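Local coordinates for manganese-binding protein (Chlamydia trachomatis, PDB 6NSI) that binds iron, manganese or nickel, with a preference for ferrous iron, and delivers the metal to the membrane permease of an ABC importer, at residues I2-I11 against R47-N57; E159-N169 against S192-P202. All coordinates share one frame; numbering follows the deposited sequence.

Contact 1. Residues I2-I11 against R47-N57; sequences IYVLSMNRMI and RMAMSQLIFCN
Tyr3, Leu5 and Met7 carry the backbone pairing of strand 3-6 with strand 54-56, a parallel pair. Tyr3 O takes the N-H of Gln52; Leu5 bonds twice, from its N to Leu53 O (2.8 Å) and from its O to Phe55 N (2.8 Å); Met7 N ends the ladder on Phe55 O.

Apolar contacts fill both faces. On one, Leu5, whose CG lies anti to its own nitrogen (chi1 -179°), brings CD2 to 3.6 Å from Met48 CG. The Ser51 hydroxyl, a polar group packed against Leu5 CB, is buried, and it suits the site because it donates to Arg47 O in the last turn of helix 44-50. On the other face the flat Phe55 ring receives Val4 CG1 at its edge, in plane, 3.7 Å from CE1, while Ile11 CG2 packs against Phe55 CB.

At the outer end Met50 sets its polarisable sulfur over the centre of the Tyr3 ring, SD 4.1 Å from the centroid, a Met-aromatic contact. A water there joins Tyr3 N, Met50 O and Gln52 NE2.

Strand 24-27 bonds along the other edge of strand 3-6; helix 107-124 covers Phe55, and helix 65-71 covers Met48, Ile54 and Cys56.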
loop_
_atom_site.group_PDB
_atom_site.type_symbol
_atom_site.label_atom_id
_atom_site.label_comp_id
_atom_site.label_asym_id
_atom_site.label_seq_id
_atom_site.Cartn_x
_atom_site.Cartn_y
_atom_site.Cartn_z
ATOM N N ILE A 2 13.432 24.477 6.330
ATOM C CA ILE A 2 13.438 23.225 7.084
ATOM C C ILE A 2 13.013 22.076 6.172
ATOM O O ILE A 2 12.118 22.235 5.330
ATOM C CB ILE A 2 12.515 23.339 8.314
ATOM C CG1 ILE A 2 12.859 24.587 9.129
ATOM C CG2 ILE A 2 12.621 22.110 9.191
ATOM C CD1 ILE A 2 11.748 25.598 9.207
ATOM N N TYR A 3 13.652 20.913 6.333
ATOM C CA TYR A 3 13.438 19.751 5.472
ATOM C C TYR A 3 12.973 18.553 6.287
ATOM O O TYR A 3 13.554 18.244 7.335
ATOM C CB TYR A 3 14.712 19.364 4.721
ATOM C CG TYR A 3 15.051 20.289 3.580
ATOM C CD1 TYR A 3 14.401 20.182 2.358
ATOM C CD2 TYR A 3 16.019 21.282 3.730
ATOM C CE1 TYR A 3 14.709 21.033 1.312
ATOM C CE2 TYR A 3 16.336 22.136 2.691
ATOM C CZ TYR A 3 15.680 22.007 1.483
ATOM O OH TYR A 3 15.991 22.856 0.445
ATOM N N VAL A 4 11.950 17.868 5.782
ATOM C CA VAL A 4 11.485 16.603 6.336
ATOM C C VAL A 4 11.485 15.569 5.214
ATOM O O VAL A 4 11.046 15.861 4.095
ATOM C CB VAL A 4 10.092 16.743 6.974
ATOM C CG1 VAL A 4 9.489 15.363 7.258
ATOM C CG2 VAL A 4 10.192 17.569 8.243
ATOM N N LEU A 5 11.991 14.371 5.506
ATOM C CA LEU A 5 12.175 13.323 4.506
ATOM C C LEU A 5 11.146 12.217 4.704
ATOM O O LEU A 5 10.950 11.731 5.826
ATOM C CB LEU A 5 13.589 12.734 4.575
ATOM C CG LEU A 5 13.887 11.631 3.550
ATOM C CD1 LEU A 5 13.725 12.149 2.142
ATOM C CD2 LEU A 5 15.258 11.006 3.702
ATOM N N SER A 6 10.489 11.827 3.616
ATOM C CA SER A 6 9.633 10.651 3.591
ATOM C C SER A 6 10.233 9.610 2.651
ATOM O O SER A 6 10.742 9.949 1.580
ATOM C CB SER A 6 8.215 11.003 3.136
ATOM O OG SER A 6 7.578 11.897 4.037
ATOM N N MET A 7 10.152 8.337 3.044
ATOM C CA MET A 7 10.760 7.288 2.225
ATOM C C MET A 7 10.086 7.168 0.857
ATOM O O MET A 7 10.766 6.955 -0.155
ATOM C CB MET A 7 10.725 5.954 2.968
ATOM C CG MET A 7 11.860 5.787 3.977
ATOM S SD MET A 7 13.491 5.935 3.208
ATOM C CE MET A 7 13.384 4.676 1.939
ATOM N N ASN A 8 8.758 7.319 0.797
ATOM C CA ASN A 8 8.005 7.067 -0.435
ATOM C C ASN A 8 6.818 8.031 -0.509
ATOM O O ASN A 8 6.580 8.823 0.412
ATOM C CB ASN A 8 7.555 5.601 -0.506
ATOM C CG ASN A 8 6.623 5.209 0.647
ATOM O OD1 ASN A 8 5.566 5.823 0.859
ATOM N ND2 ASN A 8 7.002 4.168 1.378
ATOM N N ARG A 9 6.055 7.954 -1.619
ATOM C CA ARG A 9 4.994 8.936 -1.851
ATOM C C ARG A 9 3.737 8.651 -1.041
ATOM O O ARG A 9 2.972 9.577 -0.735
ATOM C CB ARG A 9 4.640 9.002 -3.332
ATOM C CG ARG A 9 5.674 9.727 -4.167
ATOM C CD ARG A 9 5.682 11.221 -3.861
ATOM N NE ARG A 9 4.387 11.838 -4.119
ATOM C CZ ARG A 9 3.905 12.069 -5.337
ATOM N NH1 ARG A 9 4.617 11.738 -6.404
ATOM N NH2 ARG A 9 2.713 12.628 -5.494
ATOM N N MET A 10 3.495 7.384 -0.705
ATOM C CA MET A 10 2.348 7.059 0.132
ATOM C C MET A 10 2.474 7.733 1.492
ATOM O O MET A 10 1.481 8.206 2.059
ATOM C CB MET A 10 2.235 5.543 0.257
ATOM C CG MET A 10 2.005 4.865 -1.099
ATOM S SD MET A 10 3.541 4.468 -1.991
ATOM C CE MET A 10 4.065 3.028 -1.058
ATOM N N ILE A 11 3.704 7.824 2.006
ATOM C CA ILE A 11 3.964 8.605 3.207
ATOM C C ILE A 11 4.023 10.092 2.884
ATOM O O ILE A 11 3.376 10.905 3.551
ATOM C CB ILE A 11 5.261 8.123 3.878
ATOM C CG1 ILE A 11 5.079 6.696 4.381
ATOM C CG2 ILE A 11 5.647 9.041 5.025
ATOM C CD1 ILE A 11 6.380 6.006 4.645
ATOM N N ARG A 47 20.285 13.846 1.594
ATOM C CA ARG A 47 18.879 14.132 1.852
ATOM C C ARG A 47 18.515 13.760 3.283
ATOM O O ARG A 47 17.793 14.498 3.965
ATOM C CB ARG A 47 18.000 13.380 0.847
ATOM C CG ARG A 47 18.110 13.944 -0.547
ATOM C CD ARG A 47 17.543 13.029 -1.623
ATOM N NE ARG A 47 17.597 13.694 -2.923
ATOM C CZ ARG A 47 18.353 13.302 -3.946
ATOM N NH1 ARG A 47 19.121 12.217 -3.858
ATOM N NH2 ARG A 47 18.320 13.996 -5.076
ATOM N N MET A 48 19.039 12.631 3.767
ATOM C CA MET A 48 18.836 12.277 5.165
ATOM C C MET A 48 19.544 13.261 6.086
ATOM O O MET A 48 18.990 13.672 7.113
ATOM C CB MET A 48 19.331 10.856 5.414
ATOM C CG MET A 48 18.497 9.772 4.696
ATOM S SD MET A 48 19.221 8.137 4.950
ATOM C CE MET A 48 18.122 7.128 3.914
ATOM N N ALA A 49 20.765 13.657 5.717
ATOM C CA ALA A 49 21.578 14.502 6.584
ATOM C C ALA A 49 20.943 15.876 6.788
ATOM O O ALA A 49 20.929 16.398 7.911
ATOM C CB ALA A 49 22.983 14.628 5.999
ATOM N N MET A 50 20.406 16.480 5.722
ATOM C CA MET A 50 19.772 17.790 5.859
ATOM C C MET A 50 18.363 17.739 6.456
ATOM O O MET A 50 17.804 18.800 6.757
ATOM C CB MET A 50 19.717 18.492 4.499
ATOM C CG MET A 50 18.512 18.114 3.650
ATOM S SD MET A 50 18.604 18.742 1.956
ATOM C CE MET A 50 20.037 17.851 1.342
ATOM N N SER A 51 17.779 16.556 6.648
ATOM C CA SER A 51 16.398 16.450 7.096
ATOM C C SER A 51 16.285 16.427 8.618
ATOM O O SER A 51 17.220 16.058 9.333
ATOM C CB SER A 51 15.751 15.198 6.510
ATOM O OG SER A 51 15.394 15.439 5.163
ATOM N N GLN A 52 15.111 16.829 9.111
ATOM C CA GLN A 52 14.849 16.834 10.549
ATOM C C GLN A 52 14.173 15.556 11.024
ATOM O O GLN A 52 14.306 15.192 12.201
ATOM C CB GLN A 52 13.967 18.027 10.940
ATOM C CG GLN A 52 14.563 19.400 10.641
ATOM C CD GLN A 52 15.924 19.618 11.282
ATOM O OE1 GLN A 52 16.136 19.286 12.452
ATOM N NE2 GLN A 52 16.854 20.180 10.512
ATOM N N LEU A 53 13.434 14.895 10.136
ATOM C CA LEU A 53 12.694 13.678 10.436
ATOM C C LEU A 53 12.719 12.818 9.183
ATOM O O LEU A 53 12.645 13.350 8.071
ATOM C CB LEU A 53 11.242 13.978 10.839
ATOM C CG LEU A 53 10.926 14.613 12.198
ATOM C CD1 LEU A 53 9.446 14.986 12.274
ATOM C CD2 LEU A 53 11.310 13.668 13.324
ATOM N N ILE A 54 12.831 11.500 9.364
ATOM C CA ILE A 54 12.805 10.528 8.262
ATOM C C ILE A 54 11.655 9.566 8.518
ATOM O O ILE A 54 11.723 8.741 9.440
ATOM C CB ILE A 54 14.120 9.759 8.134
ATOM C CG1 ILE A 54 15.271 10.718 7.825
ATOM C CG2 ILE A 54 13.991 8.676 7.064
ATOM C CD1 ILE A 54 16.644 10.063 7.903
ATOM N N PHE A 55 10.616 9.650 7.692
ATOM C CA PHE A 55 9.414 8.843 7.865
ATOM C C PHE A 55 9.522 7.555 7.042
ATOM O O PHE A 55 9.637 7.602 5.812
ATOM C CB PHE A 55 8.180 9.657 7.473
ATOM C CG PHE A 55 7.761 10.664 8.515
ATOM C CD1 PHE A 55 8.031 12.014 8.341
ATOM C CD2 PHE A 55 7.092 10.259 9.663
ATOM C CE1 PHE A 55 7.643 12.947 9.299
ATOM C CE2 PHE A 55 6.698 11.191 10.627
ATOM C CZ PHE A 55 6.976 12.530 10.443
ATOM N N CYS A 56 9.505 6.411 7.735
ATOM C CA CYS A 56 9.622 5.081 7.151
ATOM C C CYS A 56 8.340 4.291 7.347
ATOM O O CYS A 56 7.596 4.502 8.313
ATOM C CB CYS A 56 10.758 4.287 7.789
ATOM S SG CYS A 56 12.322 5.131 7.703
ATOM N N ASN A 57 8.118 3.341 6.441
ATOM C CA ASN A 57 6.989 2.427 6.579
ATOM C C ASN A 57 7.244 1.396 7.664
ATOM O O ASN A 57 6.319 1.016 8.389
ATOM C CB ASN A 57 6.715 1.707 5.256
ATOM C CG ASN A 57 5.438 0.899 5.292
ATOM O OD1 ASN A 57 4.375 1.432 5.023
ATOM N ND2 ASN A 57 5.535 -0.399 5.612
HETATM O O HOH W 1 16.316 20.869 7.899
HETATM O O HOH W 2 4.723 3.221 2.808
#

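Contact 2. Residues E159-N169 against S192-P202. With FE (Fe (III) ion), chain B.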
loop_
_atom_site.group_PDB
_atom_site.type_symbol
_atom_site.label_atom_id
_atom_site.label_comp_id
_atom_site.label_asym_id
_atom_site.label_seq_id
_atom_site.Cartn_x
_atom_site.Cartn_y
_atom_site.Cartn_z
ATOM N N GLU A 159 -20.723 -11.073 -4.351
ATOM C CA GLU A 159 -19.895 -11.945 -3.525
ATOM C C GLU A 159 -19.219 -13.047 -4.346
ATOM O O GLU A 159 -18.087 -13.441 -4.046
ATOM C CB GLU A 159 -20.733 -12.553 -2.407
ATOM C CG GLU A 159 -19.957 -13.460 -1.465
ATOM C CD GLU A 159 -20.849 -14.144 -0.436
ATOM O OE1 GLU A 159 -21.984 -14.574 -0.794
ATOM O OE2 GLU A 159 -20.407 -14.251 0.734
ATOM N N LYS A 160 -19.900 -13.575 -5.371
ATOM C CA LYS A 160 -19.279 -14.597 -6.216
ATOM C C LYS A 160 -18.051 -14.078 -6.976
ATOM O O LYS A 160 -17.287 -14.891 -7.515
ATOM C CB LYS A 160 -20.310 -15.153 -7.218
ATOM C CG LYS A 160 -20.717 -14.133 -8.295
ATOM C CD LYS A 160 -21.512 -14.741 -9.452
ATOM C CE LYS A 160 -21.687 -13.698 -10.563
ATOM N NZ LYS A 160 -22.791 -14.002 -11.510
ATOM N N ASN A 161 -17.840 -12.767 -7.043
ATOM C CA ASN A 161 -16.717 -12.195 -7.779
ATOM C C ASN A 161 -15.614 -11.638 -6.883
ATOM O O ASN A 161 -14.640 -11.084 -7.411
ATOM C CB ASN A 161 -17.188 -11.066 -8.692
ATOM C CG ASN A 161 -18.016 -11.540 -9.866
ATOM O OD1 ASN A 161 -18.045 -12.727 -10.210
ATOM N ND2 ASN A 161 -18.679 -10.588 -10.514
ATOM N N ARG A 162 -15.735 -11.770 -5.554
ATOM C CA ARG A 162 -14.816 -11.130 -4.602
ATOM C C ARG A 162 -13.551 -11.975 -4.457
ATOM O O ARG A 162 -13.273 -12.590 -3.425
ATOM C CB ARG A 162 -15.505 -10.918 -3.261
ATOM C CG ARG A 162 -16.471 -9.738 -3.277
ATOM C CD ARG A 162 -17.352 -9.712 -2.003
ATOM N NE ARG A 162 -18.559 -8.902 -2.226
ATOM C CZ ARG A 162 -19.465 -8.626 -1.291
ATOM N NH1 ARG A 162 -19.319 -9.104 -0.060
ATOM N NH2 ARG A 162 -20.524 -7.874 -1.585
ATOM N N TYR A 163 -12.779 -12.004 -5.538
ATOM C CA TYR A 163 -11.570 -12.819 -5.633
ATOM C C TYR A 163 -10.604 -11.983 -6.452
ATOM O O TYR A 163 -10.868 -11.724 -7.637
ATOM C CB TYR A 163 -11.853 -14.179 -6.292
ATOM C CG TYR A 163 -12.760 -15.044 -5.444
ATOM C CD1 TYR A 163 -12.242 -15.812 -4.411
ATOM C CD2 TYR A 163 -14.139 -15.054 -5.649
ATOM C CE1 TYR A 163 -13.067 -16.589 -3.601
ATOM C CE2 TYR A 163 -14.982 -15.825 -4.851
ATOM C CZ TYR A 163 -14.436 -16.588 -3.833
ATOM O OH TYR A 163 -15.252 -17.349 -3.042
ATOM N N LEU A 164 -9.535 -11.515 -5.804
ATOM C CA LEU A 164 -8.660 -10.474 -6.334
ATOM C C LEU A 164 -7.319 -11.078 -6.751
ATOM O O LEU A 164 -6.488 -11.420 -5.897
ATOM C CB LEU A 164 -8.463 -9.364 -5.299
ATOM C CG LEU A 164 -7.522 -8.224 -5.709
ATOM C CD1 LEU A 164 -8.008 -7.532 -6.989
ATOM C CD2 LEU A 164 -7.399 -7.255 -4.550
ATOM N N VAL A 165 -7.100 -11.181 -8.059
ATOM C CA VAL A 165 -5.872 -11.758 -8.605
ATOM C C VAL A 165 -4.990 -10.610 -9.085
ATOM O O VAL A 165 -5.359 -9.884 -10.013
ATOM C CB VAL A 165 -6.168 -12.745 -9.750
ATOM C CG1 VAL A 165 -4.854 -13.334 -10.296
ATOM C CG2 VAL A 165 -7.112 -13.868 -9.282
ATOM N N THR A 166 -3.827 -10.439 -8.466
ATOM C CA THR A 166 -2.932 -9.338 -8.800
ATOM C C THR A 166 -1.528 -9.848 -9.114
ATOM O O THR A 166 -1.245 -11.045 -9.048
ATOM C CB THR A 166 -2.845 -8.322 -7.661
ATOM O OG1 THR A 166 -2.189 -8.944 -6.542
ATOM C CG2 THR A 166 -4.249 -7.848 -7.269
ATOM N N GLY A 167 -0.651 -8.894 -9.465
ATOM C CA GLY A 167 0.704 -9.240 -9.860
ATOM C C GLY A 167 1.536 -9.780 -8.708
ATOM O O GLY A 167 2.165 -10.840 -8.833
ATOM N N HIS A 168 1.601 -9.032 -7.592
ATOM C CA HIS A 168 2.185 -9.551 -6.359
ATOM C C HIS A 168 1.229 -9.293 -5.205
ATOM O O HIS A 168 0.151 -8.718 -5.378
ATOM C CB HIS A 168 3.604 -8.999 -6.091
ATOM C CG HIS A 168 3.682 -7.603 -5.531
ATOM N ND1 HIS A 168 3.256 -6.484 -6.225
ATOM C CD2 HIS A 168 4.267 -7.137 -4.395
ATOM C CE1 HIS A 168 3.522 -5.399 -5.515
ATOM N NE2 HIS A 168 4.135 -5.767 -4.405
ATOM N N ASN A 169 1.642 -9.763 -4.029
ATOM C CA ASN A 169 0.816 -9.768 -2.820
ATOM C C ASN A 169 0.935 -8.416 -2.110
ATOM O O ASN A 169 1.554 -8.272 -1.060
ATOM C CB ASN A 169 1.225 -10.927 -1.914
ATOM C CG ASN A 169 0.321 -11.071 -0.716
ATOM O OD1 ASN A 169 -0.780 -10.508 -0.689
ATOM N ND2 ASN A 169 0.781 -11.807 0.300
ATOM N N SER A 192 -8.712 -16.689 1.246
ATOM C CA SER A 192 -9.167 -17.275 -0.016
ATOM C C SER A 192 -9.486 -16.214 -1.071
ATOM O O SER A 192 -9.548 -16.534 -2.269
ATOM C CB SER A 192 -10.402 -18.146 0.233
ATOM O OG SER A 192 -11.556 -17.319 0.308
ATOM N N ARG A 193 -9.666 -14.954 -0.667
ATOM C CA ARG A 193 -10.154 -13.916 -1.573
ATOM C C ARG A 193 -9.071 -13.165 -2.355
ATOM O O ARG A 193 -9.414 -12.297 -3.169
ATOM C CB ARG A 193 -11.009 -12.920 -0.784
ATOM C CG ARG A 193 -12.031 -13.625 0.122
ATOM C CD ARG A 193 -13.282 -12.792 0.289
ATOM N NE ARG A 193 -14.078 -13.078 -0.880
ATOM C CZ ARG A 193 -15.207 -13.763 -0.867
ATOM N NH1 ARG A 193 -15.707 -14.185 0.272
ATOM N NH2 ARG A 193 -15.821 -14.011 -2.014
ATOM N N CYS A 194 -7.786 -13.457 -2.162
ATOM C CA CYS A 194 -6.772 -12.825 -3.002
ATOM C C CYS A 194 -5.647 -13.819 -3.290
ATOM O O CYS A 194 -5.359 -14.711 -2.483
ATOM C CB CYS A 194 -6.213 -11.535 -2.349
ATOM S SG CYS A 194 -5.435 -11.749 -0.695
ATOM N N ILE A 195 -5.007 -13.656 -4.447
ATOM C CA ILE A 195 -3.874 -14.507 -4.834
ATOM C C ILE A 195 -3.020 -13.745 -5.839
ATOM O O ILE A 195 -3.491 -12.822 -6.512
ATOM C CB ILE A 195 -4.334 -15.870 -5.425
ATOM C CG1 ILE A 195 -3.200 -16.907 -5.322
ATOM C CG2 ILE A 195 -4.751 -15.706 -6.880
ATOM C CD1 ILE A 195 -3.622 -18.321 -5.648
ATOM N N SER A 196 -1.748 -14.136 -5.949
ATOM C CA SER A 196 -0.821 -13.507 -6.876
ATOM C C SER A 196 0.322 -14.476 -7.107
ATOM O O SER A 196 0.673 -15.240 -6.196
ATOM C CB SER A 196 -0.298 -12.158 -6.335
ATOM O OG SER A 196 0.371 -12.305 -5.099
ATOM N N PRO A 197 0.892 -14.514 -8.312
ATOM C CA PRO A 197 2.007 -15.451 -8.563
ATOM C C PRO A 197 3.281 -15.040 -7.847
ATOM O O PRO A 197 4.090 -15.896 -7.477
ATOM C CB PRO A 197 2.163 -15.417 -10.087
ATOM C CG PRO A 197 1.648 -14.074 -10.506
ATOM C CD PRO A 197 0.567 -13.675 -9.482
ATOM N N GLU A 198 3.472 -13.749 -7.630
ATOM C CA GLU A 198 4.593 -13.220 -6.867
ATOM C C GLU A 198 4.169 -12.965 -5.422
ATOM O O GLU A 198 3.014 -12.626 -5.152
ATOM C CB GLU A 198 5.087 -11.926 -7.519
ATOM C CG GLU A 198 6.288 -11.259 -6.827
ATOM C CD GLU A 198 7.540 -12.109 -6.899
ATOM O OE1 GLU A 198 7.678 -13.030 -6.054
ATOM O OE2 GLU A 198 8.370 -11.846 -7.807
ATOM N N GLY A 199 5.119 -13.119 -4.487
ATOM C CA GLY A 199 4.856 -12.922 -3.072
ATOM C C GLY A 199 4.871 -11.464 -2.653
ATOM O O GLY A 199 4.482 -10.569 -3.411
ATOM N N LEU A 200 5.360 -11.146 -1.455
ATOM C CA LEU A 200 5.360 -9.740 -0.933
ATOM C C LEU A 200 6.338 -8.778 -1.645
ATOM O O LEU A 200 6.078 -7.597 -1.644
ATOM C CB LEU A 200 5.670 -9.784 0.568
ATOM C CG LEU A 200 4.610 -10.397 1.478
ATOM C CD1 LEU A 200 5.101 -10.495 2.901
ATOM C CD2 LEU A 200 3.309 -9.636 1.437
ATOM N N SER A 201 7.372 -9.306 -2.286
ATOM C CA SER A 201 8.546 -8.705 -2.893
ATOM C C SER A 201 8.629 -9.092 -4.367
ATOM O O SER A 201 8.472 -10.275 -4.702
ATOM C CB SER A 201 9.819 -9.134 -2.160
ATOM O OG SER A 201 9.833 -8.640 -0.832
ATOM N N PRO A 202 8.683 -8.142 -5.154
ATOM C CA PRO A 202 8.877 -8.483 -6.575
ATOM C C PRO A 202 10.201 -9.165 -6.867
ATOM O O PRO A 202 10.347 -9.744 -7.953
ATOM C CB PRO A 202 8.794 -7.122 -7.282
ATOM C CG PRO A 202 8.105 -6.220 -6.323
ATOM C CD PRO A 202 8.459 -6.705 -4.951
HETATM FE FE FE B . 4.956 -4.474 -2.760
HETATM O O HOH W 3 -17.681 -15.555 -2.493
HETATM O O HOH W 4 -14.043 -18.394 -1.014
HETATM O O HOH W 5 -1.983 -12.241 -3.375
#
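A short parallel beta pairing, strand 164-165 beside strand 194-195, opens into loops that reach the iron site of this metal-binding solute-binding protein. Leu164 N bonds to Arg193 O (2.8 Å), Leu164 O receives Ile195 N, and Thr166 N continues to Ile195 O. Branched Val165 and Ile195 run alongside each other, their CG2 atoms 3.8 Å apart; Val165 is buried under Leu237 of helix 235-242, while Ile195, partly exposed, leans on Arg213 and Tyr217 of helix 208-221.

At the outer end a turn at chi3 (83°) swings the Arg193 guanidinium back, and NE meets a lone pair of Arg162 O at 2.7 Å, in the guanidinium plane. The same group passes over the face of Tyr163 as a cation-pi contact, its plane turned 40° from the ring, and Glu184 forms a salt bridge with it.

Toward the metal, two small hydroxyls brace the loops: Thr166 OG1 donates to His168 O, and Ser196 OG to Glu198 O. Asn169 N reaches Gly199 O from above its carbonyl plane. The His168 ring has Gly199 O at its edge and Pro202 CG over one face. A hydrogen bond between ND1 and Glu229 and the iron on NE2 together fix its rotation. With His36, His102 and Asp260 completing the site, His168 NE2 binds the iron at 2.2 Å.

Both segments of contact 1 precede those of contact 2 in the chain; their centres are about 31 Å apart on opposite sides of the chain's centre, their nearest atoms about 9 Å apart. They share no strand: contact 1 belongs to the four-stranded parallel sheet ordered 24-27, 3-6, 54-56, 77-79, contact 2 to a separate parallel pair. Between them in sequence come, among others, the long helices 107-124 and 129-154. The iron lies between the two lobes that carry these sheets: contact 2 supplies one ligand directly, while the Asn57 side chain of contact 1 comes within about 9 Å. His36 and His102 precede helix 129-154, His168 and Asp260 follow it, and all four meet in one interlobe site, as in this family.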